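Local atomic coordinates of acid phosphatase (Mycobacterium tuberculosis, PDB entry 2A6P), a protein that removes phosphate from a broad range of phosphorylated substrates and can act as a fructose-1,6-bisphosphatase in gluconeogenesis. Residues V62-S65 with T70-T73; R42-L47 with P177-G182. All coordinates share one frame; numbering follows the deposited sequence.

How the contacts relate
Both contacts are buried and each sets a helix against a strand of the same mixed sheet, or the turn entering it. Contact 1 is local: strand 61-64 and helix 68-76 are neighbours in sequence, and a sulfur, a leucine and a threonine hydroxyl fill the joint. Contact 2 is long-range, with 129 residues between 42-47 and 177-182, and it relies on a water bridge and methyl packing. The two helices also meet directly. R42 NH2 of contact 2 makes a salt bridge of 3.0 Å with D72 OD1 of contact 1, and A45 packs on T73. Both contacts lie close to H18.

Contact 1 (V62-S65 with T70-T73); sequences VICS and TLDT
The peptide group joining T70 to L71 carries the sulfur of C64 on one of its faces: SG stands over the face, displaced from T70 C toward the oxygen, 3.7 Å from T70 C and 3.5 Å from T70 O. With SG anti to the backbone N (chi1 -171°), C64 reaches out from the strand to this peptide. Methyl CD2 of L71 comes in beside the same sulfur, at 3.9 Å from SG. The second flat group, the carbonyl of S65, is met in two ways. T70 OG1 stands 2.9 Å from S65 O, well above the carbonyl plane rather than within it, while L71 CG lies beyond the oxygen and close to that plane, 3.8 Å from S65 O. The hydroxyl proton is not settled on S65, because R67 O, in the loop between the segments, also accepts from T70 OG1. At chi1 41° the hydroxyl sits between the backbone N and the carbonyl carbon of T70, which turns it toward both acceptors.

These residues form the first corner of a beta-alpha-beta unit made of strand 61-64, helix 68-76 and strand 83-84, part of the histidine phosphatase fold. The chain leaves the strand at S65 and enters the helix within a few residues, so the first turn of the helix comes back against the strand end. V150 of strand 147-151 also touches C64, and V84 packs on L71.

S65 CB fits against the threonine, 3.4 Å from T70 OG1 and 4.0 Å from T70 CG2. The active site is immediately alongside: the side chain of S65 touches H152, a transition-state stabiliser by similarity, and that of T70 comes within about 4 Å of H18, the inferred phosphohistidine.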
loop_
_atom_site.group_PDB
_atom_site.type_symbol
_atom_site.label_atom_id
_atom_site.label_comp_id
_atom_site.label_asym_id
_atom_site.label_seq_id
_atom_site.Cartn_x
_atom_site.Cartn_y
_atom_site.Cartn_z
ATOM N N VAL A 62 -15.590 15.159 -4.062
ATOM C CA VAL A 62 -15.160 14.924 -2.682
ATOM C C VAL A 62 -16.298 14.589 -1.720
ATOM O O VAL A 62 -17.226 15.386 -1.525
ATOM C CB VAL A 62 -14.400 16.154 -2.133
ATOM C CG1 VAL A 62 -13.913 15.881 -0.723
ATOM C CG2 VAL A 62 -13.223 16.508 -3.064
ATOM N N ILE A 63 -16.210 13.399 -1.129
ATOM C CA ILE A 63 -17.186 12.903 -0.168
ATOM C C ILE A 63 -16.481 12.914 1.187
ATOM O O ILE A 63 -15.355 12.414 1.307
ATOM C CB ILE A 63 -17.640 11.469 -0.527
ATOM C CG1 ILE A 63 -18.333 11.457 -1.896
ATOM C CG2 ILE A 63 -18.648 10.967 0.500
ATOM C CD1 ILE A 63 -17.427 11.749 -3.058
ATOM N N CYS A 64 -17.139 13.460 2.205
ATOM C CA CYS A 64 -16.521 13.595 3.525
ATOM C C CYS A 64 -17.335 13.042 4.700
ATOM O O CYS A 64 -18.559 13.070 4.680
ATOM C CB CYS A 64 -16.219 15.089 3.772
ATOM S SG CYS A 64 -15.214 15.524 5.234
ATOM N N SER A 65 -16.640 12.546 5.722
ATOM C CA SER A 65 -17.296 12.027 6.919
ATOM C C SER A 65 -17.859 13.232 7.704
ATOM O O SER A 65 -17.264 14.326 7.717
ATOM C CB SER A 65 -16.297 11.267 7.783
ATOM O OG SER A 65 -16.830 11.052 9.078
ATOM N N THR A 70 -12.866 15.586 10.372
ATOM C CA THR A 70 -12.729 15.288 8.947
ATOM C C THR A 70 -13.182 16.489 8.113
ATOM O O THR A 70 -12.571 16.805 7.088
ATOM C CB THR A 70 -13.544 14.022 8.517
ATOM O OG1 THR A 70 -14.819 14.013 9.169
ATOM C CG2 THR A 70 -12.770 12.738 8.860
ATOM N N LEU A 71 -14.240 17.167 8.550
ATOM C CA LEU A 71 -14.706 18.343 7.819
ATOM C C LEU A 71 -13.597 19.388 7.873
ATOM O O LEU A 71 -13.271 20.034 6.874
ATOM C CB LEU A 71 -15.985 18.902 8.455
ATOM C CG LEU A 71 -17.259 18.083 8.214
ATOM C CD1 LEU A 71 -18.387 18.623 9.074
ATOM C CD2 LEU A 71 -17.638 18.144 6.726
ATOM N N ASP A 72 -13.017 19.536 9.058
ATOM C CA ASP A 72 -11.935 20.487 9.285
ATOM C C ASP A 72 -10.764 20.187 8.364
ATOM O O ASP A 72 -10.202 21.093 7.737
ATOM C CB ASP A 72 -11.454 20.406 10.734
ATOM C CG ASP A 72 -11.481 21.744 11.429
ATOM O OD1 ASP A 72 -10.988 22.730 10.838
ATOM O OD2 ASP A 72 -11.988 21.804 12.570
ATOM N N THR A 73 -10.387 18.912 8.293
ATOM C CA THR A 73 -9.274 18.500 7.444
ATOM C C THR A 73 -9.512 18.896 5.981
ATOM O O THR A 73 -8.624 19.456 5.328
ATOM C CB THR A 73 -9.050 16.978 7.531
ATOM O OG1 THR A 73 -8.732 16.616 8.879
ATOM C CG2 THR A 73 -7.907 16.551 6.617
#

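Contact 2 (R42-L47 with P177-G182)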
loop_
_atom_site.group_PDB
_atom_site.type_symbol
_atom_site.label_atom_id
_atom_site.label_comp_id
_atom_site.label_asym_id
_atom_site.label_seq_id
_atom_site.Cartn_x
_atom_site.Cartn_y
_atom_site.Cartn_z
ATOM N N ARG A 42 -3.884 20.266 12.247
ATOM C CA ARG A 42 -4.231 21.273 11.257
ATOM C C ARG A 42 -3.135 21.382 10.224
ATOM O O ARG A 42 -3.408 21.529 9.033
ATOM C CB ARG A 42 -4.421 22.642 11.908
ATOM C CG ARG A 42 -5.417 22.665 13.052
ATOM C CD ARG A 42 -6.014 24.057 13.221
ATOM N NE ARG A 42 -7.428 24.077 12.846
ATOM C CZ ARG A 42 -8.024 25.088 12.217
ATOM N NH1 ARG A 42 -7.325 26.167 11.883
ATOM N NH2 ARG A 42 -9.319 25.026 11.924
ATOM N N THR A 43 -1.890 21.322 10.684
ATOM C CA THR A 43 -0.743 21.420 9.787
ATOM C C THR A 43 -0.692 20.209 8.854
ATOM O O THR A 43 -0.422 20.349 7.661
ATOM C CB THR A 43 0.578 21.506 10.580
ATOM O OG1 THR A 43 0.500 22.585 11.523
ATOM C CG2 THR A 43 1.756 21.756 9.635
ATOM N N GLN A 44 -0.947 19.025 9.409
ATOM C CA GLN A 44 -0.962 17.785 8.631
ATOM C C GLN A 44 -1.957 17.927 7.486
ATOM O O GLN A 44 -1.630 17.658 6.326
ATOM C CB GLN A 44 -1.373 16.603 9.510
ATOM C CG GLN A 44 -0.231 15.972 10.295
ATOM C CD GLN A 44 -0.698 14.860 11.218
ATOM O OE1 GLN A 44 0.102 14.046 11.692
ATOM N NE2 GLN A 44 -1.994 14.825 11.486
ATOM N N ALA A 45 -3.170 18.352 7.829
ATOM C CA ALA A 45 -4.228 18.546 6.851
ATOM C C ALA A 45 -3.782 19.522 5.765
ATOM O O ALA A 45 -4.006 19.293 4.574
ATOM C CB ALA A 45 -5.471 19.074 7.539
ATOM N N GLU A 46 -3.164 20.618 6.191
ATOM C CA GLU A 46 -2.690 21.635 5.262
ATOM C C GLU A 46 -1.675 21.045 4.277
ATOM O O GLU A 46 -1.745 21.314 3.077
ATOM C CB GLU A 46 -2.080 22.809 6.045
ATOM C CG GLU A 46 -3.116 23.684 6.765
ATOM C CD GLU A 46 -2.488 24.700 7.727
ATOM O OE1 GLU A 46 -1.497 25.361 7.346
ATOM O OE2 GLU A 46 -2.991 24.849 8.865
ATOM N N LEU A 47 -0.745 20.235 4.780
ATOM C CA LEU A 47 0.269 19.611 3.932
ATOM C C LEU A 47 -0.331 18.569 2.979
ATOM O O LEU A 47 0.105 18.429 1.838
ATOM C CB LEU A 47 1.357 18.972 4.803
ATOM C CG LEU A 47 2.201 19.982 5.594
ATOM C CD1 LEU A 47 3.114 19.262 6.579
ATOM C CD2 LEU A 47 3.011 20.829 4.625
ATOM N N PRO A 177 -2.040 5.927 8.549
ATOM C CA PRO A 177 -1.760 6.937 9.584
ATOM C C PRO A 177 -2.519 8.241 9.362
ATOM O O PRO A 177 -3.108 8.452 8.296
ATOM C CB PRO A 177 -0.232 7.101 9.519
ATOM C CG PRO A 177 0.097 6.762 8.084
ATOM C CD PRO A 177 -0.830 5.596 7.770
ATOM N N THR A 178 -2.514 9.106 10.375
ATOM C CA THR A 178 -3.226 10.381 10.297
ATOM C C THR A 178 -2.699 11.249 9.170
ATOM O O THR A 178 -1.495 11.404 8.996
ATOM C CB THR A 178 -3.106 11.177 11.606
ATOM O OG1 THR A 178 -1.729 11.455 11.867
ATOM C CG2 THR A 178 -3.693 10.392 12.767
ATOM N N ALA A 179 -3.621 11.826 8.412
ATOM C CA ALA A 179 -3.280 12.689 7.285
ATOM C C ALA A 179 -2.559 11.946 6.173
ATOM O O ALA A 179 -1.811 12.553 5.409
ATOM C CB ALA A 179 -2.430 13.872 7.759
ATOM N N SER A 180 -2.777 10.637 6.077
ATOM C CA SER A 180 -2.148 9.844 5.023
ATOM C C SER A 180 -3.134 9.578 3.875
ATOM O O SER A 180 -4.359 9.600 4.061
ATOM C CB SER A 180 -1.635 8.520 5.587
ATOM O OG SER A 180 -2.702 7.664 5.950
ATOM N N ILE A 181 -2.584 9.320 2.695
ATOM C CA ILE A 181 -3.364 9.066 1.491
ATOM C C ILE A 181 -3.134 7.663 0.909
ATOM O O ILE A 181 -2.001 7.181 0.838
ATOM C CB ILE A 181 -3.017 10.121 0.390
ATOM C CG1 ILE A 181 -3.350 11.537 0.891
ATOM C CG2 ILE A 181 -3.754 9.804 -0.915
ATOM C CD1 ILE A 181 -2.843 12.638 -0.033
ATOM N N GLY A 182 -4.231 7.012 0.524
ATOM C CA GLY A 182 -4.167 5.702 -0.104
ATOM C C GLY A 182 -4.837 5.903 -1.455
ATOM O O GLY A 182 -5.771 6.708 -1.536
HETATM O O HOH W 1 -0.002 15.022 5.383
#
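One water joins Q44 to A179, giving a hydrogen to each backbone oxygen: it lies 3.2 Å from Q44 O and 3.1 Å from A179 O. The helix carbonyl and the turn carbonyl are thus bridged where they do not bond directly. Beside the water the two chains meet through carbon, and tightly: Q44 CB is 3.4 Å from A179 CB, and the methyl also lies 4.0 Å from Q44 CG. The glutamine starts with CG beside its own backbone N (chi1 -85°) and is extended beyond, which carries the amide past the methyl to T178. There T178 OG1 lies 3.6 Å from Q44 CD, at the end of the glutamine.

The surface offered to the helix is the outer side of a type II beta turn, P177 to S180, whose backbone bond from S180 N to P177 O is weak. A179 takes the left-handed conformation (phi 65°) at the third position of this turn, with its CB directed toward the helix. H201, the last modelled residue, touches both Q44 and A179.

The turn leads into strand 180-187, which runs antiparallel to strand 13-17, and backbone bonding links A179 with H18 just past the end of that strand. T178 has its side chain about 5 Å from that of H18 and about 5 Å from a bound sulfate, a position consistent with the edge of the phosphate pocket of a histidine phosphatase.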